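Local structure of racemase, putative (Roseobacter denitrificans, 3TCS) at residues Phe317-Leu322 and Ala361-Ala366; Asp80-Leu85 and Gly286-Leu291; Pro131-Ala136 and Glu355-His360; Trp237-Thr242 and Ile269-Val274. The protein binds magnesium in a TIM-barrel domain and, as a member of the mandelate racemase/muconate lactonizing enzyme family, is probably a racemase or hydro-lyase of unestablished substrate. All blocks are in the same frame, centred on the assembly; numbering follows the deposited sequence.

Overall arrangement
Three of the four contacts are largely buried, and interaction 3 lies partly at the surface. Interactions 1 and 3 share strands: 360-363 packs against helix 314-322 in interaction 1, and its start pairs with strand 132-139 in interaction 3, where backbone bonds and a histidine ring do the work. Their centres are 9 Å apart, and Arg362 forms a salt bridge with Glu357 between them. Interaction 2 joins helix 81-91 to barrel helix 287-300 through a cysteine and a water bridge; it touches interaction 1 where Leu291 and Thr290 meet Leu321. Interaction 4, its centre about 30 Å from that of interaction 1 and across the chain's centre, is chiefly apolar packing between successive barrel helices.

Interaction 1 (Phe317-Leu322 and Ala361-Ala366); sequences FTMHLL and ARVTDA
Val363 lays its CG1 methyl over one face of the His320 ring, 3.7 Å from the ring centroid, a CH-pi contact displaced toward the NE2 side of the ring. The valine's two methyls part between His320 and Met319: with CG1 anti to the backbone N (chi1 170°), CG2 is left to meet Met319, lying 3.6 Å from Met319 CB and also against the carbonyl O of Met319. Met319 itself reaches along the strand. Its chain bends at the last torsion (chi3 54°), which brings CE beside Ala361 CB at 4.0 Å and tightly against the backbone carbonyl O of Arg362. The side chain of Arg362 starts out from the other side of the strand and ends in a salt bridge with Glu357. Helix 314-322 of the barrel domain packs here on strand 360-363, an antiparallel addition beside barrel strand 132-139; the axes of the short segments cross at -72°, 8.4 Å apart at closest approach. Trp369 meets the His320 ring edge-to-face, and ND1 is hydrogen-bonded to Leu316 O one turn back, which helps fix the ring's rotation. NE2 has a weak bond to a water that lies within hydrogen-bonding distance of Thr364 O and Ala366 O. The histidine thus presents an apolar face to the strand, with ND1 tied back to its helix and NE2 turned to the water beside the loop.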
loop_
_atom_site.group_PDB
_atom_site.type_symbol
_atom_site.label_atom_id
_atom_site.label_comp_id
_atom_site.label_asym_id
_atom_site.label_seq_id
_atom_site.Cartn_x
_atom_site.Cartn_y
_atom_site.Cartn_z
ATOM N N PHE B 317 -10.669 20.326 3.818
ATOM C CA PHE B 317 -10.544 19.928 2.421
ATOM C C PHE B 317 -11.855 19.302 1.962
ATOM O O PHE B 317 -12.305 19.525 0.836
ATOM C CB PHE B 317 -9.431 18.897 2.230
ATOM C CG PHE B 317 -8.062 19.385 2.620
ATOM C CD1 PHE B 317 -7.748 20.741 2.588
ATOM C CD2 PHE B 317 -7.069 18.474 2.961
ATOM C CE1 PHE B 317 -6.449 21.185 2.888
ATOM C CE2 PHE B 317 -5.763 18.905 3.260
ATOM C CZ PHE B 317 -5.458 20.260 3.222
ATOM N N THR B 318 -12.453 18.507 2.843
ATOM C CA THR B 318 -13.711 17.826 2.541
ATOM C C THR B 318 -14.843 18.836 2.396
ATOM O O THR B 318 -15.714 18.690 1.532
ATOM C CB THR B 318 -14.051 16.800 3.644
ATOM O OG1 THR B 318 -12.962 15.878 3.785
ATOM C CG2 THR B 318 -15.308 16.022 3.285
ATOM N N MET B 319 -14.832 19.861 3.246
ATOM C CA MET B 319 -15.844 20.912 3.184
ATOM C C MET B 319 -15.820 21.573 1.804
ATOM O O MET B 319 -16.869 21.796 1.199
ATOM C CB MET B 319 -15.586 21.960 4.274
ATOM C CG MET B 319 -15.983 21.502 5.671
ATOM S SD MET B 319 -15.206 22.480 6.979
ATOM C CE MET B 319 -15.693 24.168 6.493
ATOM N N HIS B 320 -14.628 21.885 1.300
ATOM C CA HIS B 320 -14.523 22.507 -0.017
ATOM C C HIS B 320 -15.008 21.558 -1.106
ATOM O O HIS B 320 -15.705 21.971 -2.036
ATOM C CB HIS B 320 -13.078 22.917 -0.326
ATOM C CG HIS B 320 -12.673 24.229 0.272
ATOM N ND1 HIS B 320 -12.394 24.386 1.613
ATOM C CD2 HIS B 320 -12.492 25.446 -0.293
ATOM C CE1 HIS B 320 -12.056 25.641 1.848
ATOM N NE2 HIS B 320 -12.108 26.305 0.708
ATOM N N LEU B 321 -14.637 20.286 -0.992
ATOM C CA LEU B 321 -15.048 19.297 -1.981
ATOM C C LEU B 321 -16.570 19.167 -2.019
ATOM O O LEU B 321 -17.171 19.154 -3.095
ATOM C CB LEU B 321 -14.429 17.930 -1.668
ATOM C CG LEU B 321 -14.760 16.825 -2.684
ATOM C CD1 LEU B 321 -14.004 17.084 -3.983
ATOM C CD2 LEU B 321 -14.388 15.466 -2.125
ATOM N N LEU B 322 -17.188 19.080 -0.843
ATOM C CA LEU B 322 -18.636 18.935 -0.756
ATOM C C LEU B 322 -19.406 20.138 -1.292
ATOM O O LEU B 322 -20.579 20.013 -1.643
ATOM C CB LEU B 322 -19.051 18.639 0.688
ATOM C CG LEU B 322 -18.692 17.241 1.211
ATOM C CD1 LEU B 322 -19.077 17.140 2.674
ATOM C CD2 LEU B 322 -19.427 16.168 0.399
ATOM N N ALA B 361 -21.090 23.624 9.022
ATOM C CA ALA B 361 -19.721 24.121 8.985
ATOM C C ALA B 361 -19.739 25.107 7.820
ATOM O O ALA B 361 -20.680 25.098 7.022
ATOM C CB ALA B 361 -18.748 22.986 8.713
ATOM N N ARG B 362 -18.719 25.949 7.698
ATOM C CA ARG B 362 -18.727 26.924 6.617
ATOM C C ARG B 362 -17.447 27.060 5.812
ATOM O O ARG B 362 -16.351 27.119 6.365
ATOM C CB ARG B 362 -19.095 28.309 7.166
ATOM C CG ARG B 362 -19.100 29.419 6.119
ATOM C CD ARG B 362 -19.113 30.807 6.764
ATOM N NE ARG B 362 -20.372 31.131 7.434
ATOM C CZ ARG B 362 -21.492 31.487 6.812
ATOM N NH1 ARG B 362 -21.532 31.568 5.486
ATOM N NH2 ARG B 362 -22.581 31.771 7.520
ATOM N N VAL B 363 -17.606 27.102 4.495
ATOM C CA VAL B 363 -16.481 27.325 3.595
ATOM C C VAL B 363 -16.606 28.807 3.279
ATOM O O VAL B 363 -17.639 29.252 2.769
ATOM C CB VAL B 363 -16.612 26.532 2.276
ATOM C CG1 VAL B 363 -15.548 27.006 1.286
ATOM C CG2 VAL B 363 -16.454 25.046 2.542
ATOM N N THR B 364 -15.574 29.578 3.599
ATOM C CA THR B 364 -15.608 31.011 3.349
ATOM C C THR B 364 -15.066 31.339 1.964
ATOM O O THR B 364 -14.629 30.453 1.231
ATOM C CB THR B 364 -14.783 31.767 4.402
ATOM O OG1 THR B 364 -13.389 31.553 4.162
ATOM C CG2 THR B 364 -15.127 31.270 5.789
ATOM N N ASP B 365 -15.100 32.614 1.595
ATOM C CA ASP B 365 -14.602 33.004 0.285
ATOM C C ASP B 365 -13.127 33.384 0.318
ATOM O O ASP B 365 -12.600 33.920 -0.650
ATOM C CB ASP B 365 -15.442 34.150 -0.280
ATOM C CG ASP B 365 -15.718 35.214 0.744
ATOM O OD1 ASP B 365 -14.759 35.879 1.181
ATOM O OD2 ASP B 365 -16.898 35.374 1.121
ATOM N N ALA B 366 -12.458 33.098 1.432
ATOM C CA ALA B 366 -11.032 33.396 1.546
ATOM C C ALA B 366 -10.321 32.563 0.478
ATOM O O ALA B 366 -10.641 31.390 0.289
ATOM C CB ALA B 366 -10.522 33.023 2.940
HETATM O O HOH W 1 -11.951 29.486 1.598
#

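Interaction 2 (Asp80-Leu85 and Gly286-Leu291); sequences DLDDLL and GICRTL
Cys288 fits between Leu81, Asp82 and Leu85 on the facing helix. Its SG rests on Leu81, 3.5 Å from CD2, while its CB touches Leu85 CD1 at 3.8 Å and lies 3.4 Å from Asp82 OD1. With SG beside the backbone N (chi1 -69°), the sulfur points to the Leu81 side and leaves CB to the other two. Leu81 turns its chain the other way, CG anti to the backbone N (chi1 -178°), which lays CB, CG and CD2 along the sulfur. Beside these contacts a water joins the helices: it donates to Asp82 OD2 at 2.7 Å and to the carbonyl O of Cys288 at 2.8 Å. The other carboxylate oxygen, OD1, makes a salt bridge with Arg292, one turn further along the same helix as Cys288, so both oxygens of Asp82 are tied to helix 287-300.

A second shell sets the start of that helix. Asp108 accepts from the backbone N of Ile287 through OD2 and from Cys288 N through OD1, clamping the first turn. Gly286 O, at the N-cap, is gripped from opposite faces of its plane by Thr290 N and Thr290 OG1, the latter at 2.7 Å. The two helices cross nearly at right angles (-97°). Helix 98-119 packs against both, through Ile111 on Leu81 and Trp112 on Cys288, and Met73 of helix 58-73 covers Leu81 and Leu85. The contact thus joins the N-terminal domain to a helix of the barrel.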
loop_
_atom_site.group_PDB
_atom_site.type_symbol
_atom_site.label_atom_id
_atom_site.label_comp_id
_atom_site.label_asym_id
_atom_site.label_seq_id
_atom_site.Cartn_x
_atom_site.Cartn_y
_atom_site.Cartn_z
ATOM N N ASP B 80 -1.318 20.089 -15.578
ATOM C CA ASP B 80 -2.010 18.806 -15.625
ATOM C C ASP B 80 -1.515 17.989 -14.438
ATOM O O ASP B 80 -0.703 17.071 -14.578
ATOM C CB ASP B 80 -1.710 18.071 -16.933
ATOM C CG ASP B 80 -2.447 16.748 -17.035
ATOM O OD1 ASP B 80 -3.334 16.490 -16.187
ATOM O OD2 ASP B 80 -2.147 15.969 -17.966
ATOM N N LEU B 81 -2.010 18.349 -13.263
ATOM C CA LEU B 81 -1.622 17.687 -12.028
ATOM C C LEU B 81 -1.999 16.205 -12.028
ATOM O O LEU B 81 -1.261 15.375 -11.500
ATOM C CB LEU B 81 -2.264 18.413 -10.842
ATOM C CG LEU B 81 -1.948 17.908 -9.434
ATOM C CD1 LEU B 81 -0.436 17.871 -9.214
ATOM C CD2 LEU B 81 -2.623 18.823 -8.423
ATOM N N ASP B 82 -3.136 15.873 -12.637
ATOM C CA ASP B 82 -3.588 14.485 -12.699
ATOM C C ASP B 82 -2.555 13.574 -13.342
ATOM O O ASP B 82 -2.257 12.504 -12.822
ATOM C CB ASP B 82 -4.904 14.378 -13.476
ATOM C CG ASP B 82 -6.120 14.389 -12.569
ATOM O OD1 ASP B 82 -6.175 13.555 -11.640
ATOM O OD2 ASP B 82 -7.021 15.226 -12.789
ATOM N N ASP B 83 -2.016 13.994 -14.482
ATOM C CA ASP B 83 -1.016 13.191 -15.169
ATOM C C ASP B 83 0.283 13.154 -14.375
ATOM O O ASP B 83 0.935 12.117 -14.296
ATOM C CB ASP B 83 -0.748 13.743 -16.570
ATOM C CG ASP B 83 0.258 12.902 -17.345
ATOM O OD1 ASP B 83 0.043 11.676 -17.469
ATOM O OD2 ASP B 83 1.261 13.471 -17.829
ATOM N N LEU B 84 0.661 14.285 -13.786
ATOM C CA LEU B 84 1.888 14.338 -13.002
ATOM C C LEU B 84 1.817 13.354 -11.836
ATOM O O LEU B 84 2.797 12.674 -11.526
ATOM C CB LEU B 84 2.127 15.761 -12.491
ATOM C CG LEU B 84 3.461 16.061 -11.801
ATOM C CD1 LEU B 84 4.625 15.547 -12.636
ATOM C CD2 LEU B 84 3.576 17.565 -11.596
ATOM N N LEU B 85 0.654 13.275 -11.194
ATOM C CA LEU B 85 0.457 12.355 -10.078
ATOM C C LEU B 85 0.532 10.912 -10.571
ATOM O O LEU B 85 1.026 10.037 -9.864
ATOM C CB LEU B 85 -0.894 12.619 -9.406
ATOM C CG LEU B 85 -0.979 13.975 -8.698
ATOM C CD1 LEU B 85 -2.400 14.228 -8.200
ATOM C CD2 LEU B 85 0.009 13.995 -7.549
ATOM N N GLY B 286 -5.042 12.835 -2.496
ATOM C CA GLY B 286 -5.306 14.220 -2.831
ATOM C C GLY B 286 -6.625 14.495 -3.516
ATOM O O GLY B 286 -7.414 13.582 -3.777
ATOM N N ILE B 287 -6.854 15.774 -3.803
ATOM C CA ILE B 287 -8.071 16.233 -4.464
ATOM C C ILE B 287 -8.243 15.638 -5.863
ATOM O O ILE B 287 -9.297 15.094 -6.187
ATOM C CB ILE B 287 -8.074 17.775 -4.575
ATOM C CG1 ILE B 287 -8.183 18.397 -3.178
ATOM C CG2 ILE B 287 -9.216 18.241 -5.471
ATOM C CD1 ILE B 287 -9.493 18.107 -2.469
ATOM N N CYS B 288 -7.212 15.746 -6.695
ATOM C CA CYS B 288 -7.299 15.220 -8.054
ATOM C C CYS B 288 -7.720 13.757 -8.081
ATOM O O CYS B 288 -8.631 13.376 -8.813
ATOM C CB CYS B 288 -5.961 15.380 -8.776
ATOM S SG CYS B 288 -5.548 17.089 -9.132
ATOM N N ARG B 289 -7.062 12.933 -7.277
ATOM C CA ARG B 289 -7.394 11.519 -7.250
ATOM C C ARG B 289 -8.771 11.280 -6.638
ATOM O O ARG B 289 -9.496 10.384 -7.068
ATOM C CB ARG B 289 -6.290 10.748 -6.519
ATOM C CG ARG B 289 -4.992 10.662 -7.352
ATOM C CD ARG B 289 -3.816 10.169 -6.527
ATOM N NE ARG B 289 -4.139 8.933 -5.829
ATOM C CZ ARG B 289 -4.044 7.715 -6.354
ATOM N NH1 ARG B 289 -3.617 7.545 -7.602
ATOM N NH2 ARG B 289 -4.395 6.664 -5.626
ATOM N N THR B 290 -9.152 12.085 -5.651
ATOM C CA THR B 290 -10.475 11.927 -5.056
ATOM C C THR B 290 -11.542 12.266 -6.106
ATOM O O THR B 290 -12.586 11.616 -6.174
ATOM C CB THR B 290 -10.656 12.836 -3.821
ATOM O OG1 THR B 290 -9.710 12.457 -2.811
ATOM C CG2 THR B 290 -12.065 12.696 -3.260
ATOM N N LEU B 291 -11.273 13.276 -6.930
ATOM C CA LEU B 291 -12.215 13.668 -7.978
ATOM C C LEU B 291 -12.428 12.533 -8.989
ATOM O O LEU B 291 -13.488 12.436 -9.610
ATOM C CB LEU B 291 -11.728 14.929 -8.695
ATOM C CG LEU B 291 -11.785 16.209 -7.852
ATOM C CD1 LEU B 291 -11.220 17.383 -8.644
ATOM C CD2 LEU B 291 -13.226 16.484 -7.444
HETATM O O HOH W 2 -9.114 14.664 -11.226
#

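Interaction 3 (Pro131-Ala136 and Glu355-His360); sequences PGLIRA and EIEDGH
His360 lies with one ring face over the backbone of Arg135, the two forming an antiparallel non-hydrogen-bonded pair. Arg135 CA sits 3.9 Å from the ring centroid, 27° off the normal and shifted toward the rim, a CH-pi contact; Arg135 CB approaches NE2 at 3.7 Å. The ring is held in this pose from its edge: ND1 donates to Asp358 O over 2.9 Å, with the oxygen in the ring plane, though the nitrogen stands 39° out of the carbonyl plane. CG beside the backbone N (chi1 -71°) lets the imidazole fold back to that carbonyl in the type I' turn Glu357-His360. Leu133 crosses His360 at about a right angle, its CB 4.0 Å from CD2. Arg135, by contrast, runs straight out, CG anti to the backbone N and the chain extended to NE, carrying its guanidinium past the ring to Asp201 and Thr164. The backbone adds a nearly straight bond, Ala136 N to Gly359 O at 2.9 Å, and a CA-H...O contact from His360 to Ile134 O. Strand 360-363 runs antiparallel on from here beside 132-139, which is also paired with the parallel barrel strands 165-169 and 332-335.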
loop_
_atom_site.group_PDB
_atom_site.type_symbol
_atom_site.label_atom_id
_atom_site.label_comp_id
_atom_site.label_asym_id
_atom_site.label_seq_id
_atom_site.Cartn_x
_atom_site.Cartn_y
_atom_site.Cartn_z
ATOM N N PRO B 131 -18.755 29.004 -2.244
ATOM C CA PRO B 131 -18.564 28.993 -0.791
ATOM C C PRO B 131 -19.936 28.925 -0.138
ATOM O O PRO B 131 -20.941 29.267 -0.765
ATOM C CB PRO B 131 -17.851 30.317 -0.527
ATOM C CG PRO B 131 -18.434 31.218 -1.567
ATOM C CD PRO B 131 -18.445 30.331 -2.806
ATOM N N GLY B 132 -19.989 28.485 1.112
ATOM C CA GLY B 132 -21.270 28.389 1.786
ATOM C C GLY B 132 -21.275 27.360 2.896
ATOM O O GLY B 132 -20.225 26.853 3.286
ATOM N N LEU B 133 -22.465 27.040 3.395
ATOM C CA LEU B 133 -22.612 26.085 4.486
ATOM C C LEU B 133 -22.715 24.630 4.044
ATOM O O LEU B 133 -23.186 24.328 2.947
ATOM C CB LEU B 133 -23.855 26.441 5.312
ATOM C CG LEU B 133 -23.847 27.827 5.955
ATOM C CD1 LEU B 133 -25.237 28.154 6.488
ATOM C CD2 LEU B 133 -22.811 27.862 7.066
ATOM N N ILE B 134 -22.257 23.735 4.915
ATOM C CA ILE B 134 -22.319 22.300 4.664
ATOM C C ILE B 134 -22.838 21.678 5.950
ATOM O O ILE B 134 -22.277 21.903 7.026
ATOM C CB ILE B 134 -20.930 21.678 4.370
ATOM C CG1 ILE B 134 -20.226 22.426 3.236
ATOM C CG2 ILE B 134 -21.096 20.214 3.985
ATOM C CD1 ILE B 134 -19.452 23.649 3.699
ATOM N N ARG B 135 -23.917 20.912 5.851
ATOM C CA ARG B 135 -24.470 20.267 7.033
ATOM C C ARG B 135 -23.457 19.242 7.528
ATOM O O ARG B 135 -22.877 18.509 6.736
ATOM C CB ARG B 135 -25.783 19.568 6.692
ATOM C CG ARG B 135 -26.419 18.866 7.873
ATOM C CD ARG B 135 -27.576 18.004 7.412
ATOM N NE ARG B 135 -28.193 17.285 8.520
ATOM C CZ ARG B 135 -29.013 16.254 8.360
ATOM N NH1 ARG B 135 -29.306 15.826 7.138
ATOM N NH2 ARG B 135 -29.548 15.658 9.417
ATOM N N ALA B 136 -23.249 19.184 8.837
ATOM C CA ALA B 136 -22.290 18.245 9.403
ATOM C C ALA B 136 -22.943 17.249 10.345
ATOM O O ALA B 136 -23.998 17.529 10.916
ATOM C CB ALA B 136 -21.211 19.011 10.147
ATOM N N GLU B 355 -15.729 26.340 13.284
ATOM C CA GLU B 355 -16.795 26.815 14.156
ATOM C C GLU B 355 -18.103 26.324 13.536
ATOM O O GLU B 355 -18.317 26.478 12.332
ATOM C CB GLU B 355 -16.801 28.344 14.228
ATOM C CG GLU B 355 -15.579 28.949 14.899
ATOM C CD GLU B 355 -15.654 30.465 14.982
ATOM O OE1 GLU B 355 -16.600 30.977 15.615
ATOM O OE2 GLU B 355 -14.771 31.144 14.412
ATOM N N ILE B 356 -18.972 25.734 14.350
ATOM C CA ILE B 356 -20.246 25.224 13.851
ATOM C C ILE B 356 -21.388 26.214 14.053
ATOM O O ILE B 356 -21.528 26.804 15.125
ATOM C CB ILE B 356 -20.620 23.888 14.539
ATOM C CG1 ILE B 356 -19.600 22.806 14.169
ATOM C CG2 ILE B 356 -22.020 23.441 14.110
ATOM C CD1 ILE B 356 -19.644 22.396 12.712
ATOM N N GLU B 357 -22.196 26.388 13.011
ATOM C CA GLU B 357 -23.345 27.287 13.051
ATOM C C GLU B 357 -24.591 26.427 12.856
ATOM O O GLU B 357 -24.862 25.963 11.750
ATOM C CB GLU B 357 -23.258 28.324 11.919
ATOM C CG GLU B 357 -21.907 29.021 11.803
ATOM C CD GLU B 357 -21.860 30.046 10.677
ATOM O OE1 GLU B 357 -20.760 30.254 10.124
ATOM O OE2 GLU B 357 -22.911 30.652 10.353
ATOM N N ASP B 358 -25.332 26.207 13.935
ATOM C CA ASP B 358 -26.545 25.396 13.887
ATOM C C ASP B 358 -26.355 24.115 13.069
ATOM O O ASP B 358 -27.049 23.885 12.080
ATOM C CB ASP B 358 -27.703 26.219 13.319
ATOM C CG ASP B 358 -29.037 25.502 13.433
ATOM O OD1 ASP B 358 -29.337 24.959 14.521
ATOM O OD2 ASP B 358 -29.790 25.488 12.435
ATOM N N GLY B 359 -25.395 23.293 13.483
ATOM C CA GLY B 359 -25.142 22.033 12.805
ATOM C C GLY B 359 -24.481 22.116 11.443
ATOM O O GLY B 359 -24.371 21.111 10.745
ATOM N N HIS B 360 -24.036 23.308 11.060
ATOM C CA HIS B 360 -23.383 23.492 9.772
ATOM C C HIS B 360 -21.980 24.060 9.910
ATOM O O HIS B 360 -21.715 24.872 10.798
ATOM C CB HIS B 360 -24.196 24.439 8.882
ATOM C CG HIS B 360 -25.479 23.853 8.380
ATOM N ND1 HIS B 360 -26.545 23.575 9.207
ATOM C CD2 HIS B 360 -25.862 23.485 7.134
ATOM C CE1 HIS B 360 -27.530 23.059 8.493
ATOM N NE2 HIS B 360 -27.141 22.993 7.231
#

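Interaction 4 (Trp237-Thr242 and Ile269-Val274); sequences WELAQT and IDMRAV
Met271 drapes its sulfur end over Leu239, joining two successive helices of the TIM barrel: helix 239-248 begins near where helix 262-270 stops. Met271 SD lies 3.8 Å from Leu239 CB and about 4.0 Å from CD1, and the CE methyl continues to the Leu239 carbonyl and to Ala240 N. The chain gets there with CG between the backbone N and the carbonyl carbon (chi1 72°) and a bend at chi3 (-81°), which lay the thioether obliquely across the leucine. Ala273 CB fills in beside it, 4.0 Å from Leu239 O. One turn up, Thr242 points its methyl CG2, anti to the backbone N, at Ala273 O (3.5 Å) and at Val274 CG1 (3.7 Å). The hydroxyl of Thr246, a residue of the second magnesium site, lies within hydrogen-bonding reach of the carbonyls of both Ala273 and Thr242, and Met271 O accepts from Lys243 of the same helix. Past Met271, Arg272 takes positive phi in a Schellman motif; its backbone N and its NH1 reach Ile269 O from opposite faces of that carbonyl, NH1 at 2.8 Å with the oxygen near the guanidinium plane.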
loop_
_atom_site.group_PDB
_atom_site.type_symbol
_atom_site.label_atom_id
_atom_site.label_comp_id
_atom_site.label_asym_id
_atom_site.label_seq_id
_atom_site.Cartn_x
_atom_site.Cartn_y
_atom_site.Cartn_z
ATOM N N TRP B 237 -11.470 -4.924 3.056
ATOM C CA TRP B 237 -10.760 -5.566 1.955
ATOM C C TRP B 237 -11.501 -6.765 1.362
ATOM O O TRP B 237 -11.006 -7.402 0.436
ATOM C CB TRP B 237 -9.359 -5.992 2.410
ATOM C CG TRP B 237 -9.338 -6.911 3.605
ATOM C CD1 TRP B 237 -9.371 -8.276 3.592
ATOM C CD2 TRP B 237 -9.291 -6.523 4.984
ATOM N NE1 TRP B 237 -9.346 -8.762 4.876
ATOM C CE2 TRP B 237 -9.296 -7.708 5.752
ATOM C CE3 TRP B 237 -9.245 -5.288 5.646
ATOM C CZ2 TRP B 237 -9.256 -7.698 7.151
ATOM C CZ3 TRP B 237 -9.207 -5.276 7.040
ATOM C CH2 TRP B 237 -9.212 -6.477 7.775
ATOM N N GLU B 238 -12.680 -7.073 1.901
ATOM C CA GLU B 238 -13.499 -8.180 1.399
ATOM C C GLU B 238 -14.752 -7.588 0.761
ATOM O O GLU B 238 -15.835 -7.602 1.351
ATOM C CB GLU B 238 -13.906 -9.119 2.539
ATOM C CG GLU B 238 -12.757 -9.894 3.171
ATOM C CD GLU B 238 -12.040 -10.800 2.184
ATOM O OE1 GLU B 238 -12.692 -11.304 1.246
ATOM O OE2 GLU B 238 -10.823 -11.025 2.352
ATOM N N LEU B 239 -14.594 -7.071 -0.453
ATOM C CA LEU B 239 -15.691 -6.437 -1.170
ATOM C C LEU B 239 -16.951 -7.290 -1.281
ATOM O O LEU B 239 -18.062 -6.780 -1.125
ATOM C CB LEU B 239 -15.220 -6.019 -2.566
ATOM C CG LEU B 239 -14.066 -5.013 -2.587
ATOM C CD1 LEU B 239 -13.651 -4.741 -4.026
ATOM C CD2 LEU B 239 -14.491 -3.723 -1.897
ATOM N N ALA B 240 -16.780 -8.583 -1.549
ATOM C CA ALA B 240 -17.918 -9.489 -1.689
ATOM C C ALA B 240 -18.741 -9.600 -0.402
ATOM O O ALA B 240 -19.967 -9.700 -0.453
ATOM C CB ALA B 240 -17.434 -10.869 -2.126
ATOM N N GLN B 241 -18.070 -9.593 0.744
ATOM C CA GLN B 241 -18.763 -9.673 2.027
ATOM C C GLN B 241 -19.619 -8.427 2.229
ATOM O O GLN B 241 -20.793 -8.512 2.591
ATOM C CB GLN B 241 -17.756 -9.789 3.174
ATOM C CG GLN B 241 -17.172 -11.181 3.360
ATOM C CD GLN B 241 -16.159 -11.231 4.485
ATOM O OE1 GLN B 241 -16.317 -10.566 5.512
ATOM N NE2 GLN B 241 -15.116 -12.031 4.303
ATOM N N THR B 242 -19.021 -7.266 1.992
ATOM C CA THR B 242 -19.730 -6.003 2.134
ATOM C C THR B 242 -20.941 -5.967 1.198
ATOM O O THR B 242 -22.033 -5.543 1.588
ATOM C CB THR B 242 -18.799 -4.817 1.802
ATOM O OG1 THR B 242 -17.654 -4.856 2.666
ATOM C CG2 THR B 242 -19.533 -3.492 1.979
ATOM N N ILE B 269 -17.160 0.172 -7.014
ATOM C CA ILE B 269 -18.283 0.902 -7.584
ATOM C C ILE B 269 -18.982 0.115 -8.691
ATOM O O ILE B 269 -20.213 0.053 -8.727
ATOM C CB ILE B 269 -17.810 2.289 -8.087
ATOM C CG1 ILE B 269 -17.401 3.134 -6.869
ATOM C CG2 ILE B 269 -18.918 2.980 -8.880
ATOM C CD1 ILE B 269 -16.802 4.493 -7.198
ATOM N N ASP B 270 -18.206 -0.506 -9.572
ATOM C CA ASP B 270 -18.777 -1.299 -10.656
ATOM C C ASP B 270 -19.672 -2.420 -10.120
ATOM O O ASP B 270 -20.733 -2.699 -10.684
ATOM C CB ASP B 270 -17.673 -1.934 -11.515
ATOM C CG ASP B 270 -16.916 -0.920 -12.362
ATOM O OD1 ASP B 270 -17.291 0.270 -12.377
ATOM O OD2 ASP B 270 -15.936 -1.324 -13.025
ATOM N N MET B 271 -19.240 -3.063 -9.035
ATOM C CA MET B 271 -20.004 -4.166 -8.458
ATOM C C MET B 271 -21.081 -3.700 -7.481
ATOM O O MET B 271 -21.837 -4.514 -6.945
ATOM C CB MET B 271 -19.059 -5.154 -7.759
ATOM C CG MET B 271 -18.460 -4.648 -6.451
ATOM S SD MET B 271 -17.134 -5.712 -5.815
ATOM C CE MET B 271 -18.083 -7.016 -5.003
ATOM N N ARG B 272 -21.148 -2.390 -7.263
ATOM C CA ARG B 272 -22.117 -1.794 -6.349
ATOM C C ARG B 272 -22.029 -2.446 -4.967
ATOM O O ARG B 272 -23.044 -2.848 -4.392
ATOM C CB ARG B 272 -23.529 -1.947 -6.912
ATOM C CG ARG B 272 -23.717 -1.347 -8.309
ATOM C CD ARG B 272 -23.680 0.182 -8.288
ATOM N NE ARG B 272 -24.191 0.748 -9.538
ATOM C CZ ARG B 272 -23.476 0.933 -10.644
ATOM N NH1 ARG B 272 -22.187 0.612 -10.680
ATOM N NH2 ARG B 272 -24.064 1.418 -11.731
ATOM N N ALA B 273 -20.817 -2.535 -4.430
ATOM C CA ALA B 273 -20.607 -3.160 -3.130
ATOM C C ALA B 273 -21.196 -2.352 -1.975
ATOM O O ALA B 273 -21.489 -2.907 -0.920
ATOM C CB ALA B 273 -19.111 -3.407 -2.899
ATOM N N VAL B 274 -21.350 -1.045 -2.173
ATOM C CA VAL B 274 -21.917 -0.165 -1.154
ATOM C C VAL B 274 -22.917 0.785 -1.812
ATOM O O VAL B 274 -22.997 0.859 -3.040
ATOM C CB VAL B 274 -20.826 0.690 -0.452
ATOM C CG1 VAL B 274 -19.820 -0.211 0.256
ATOM C CG2 VAL B 274 -20.126 1.583 -1.471
#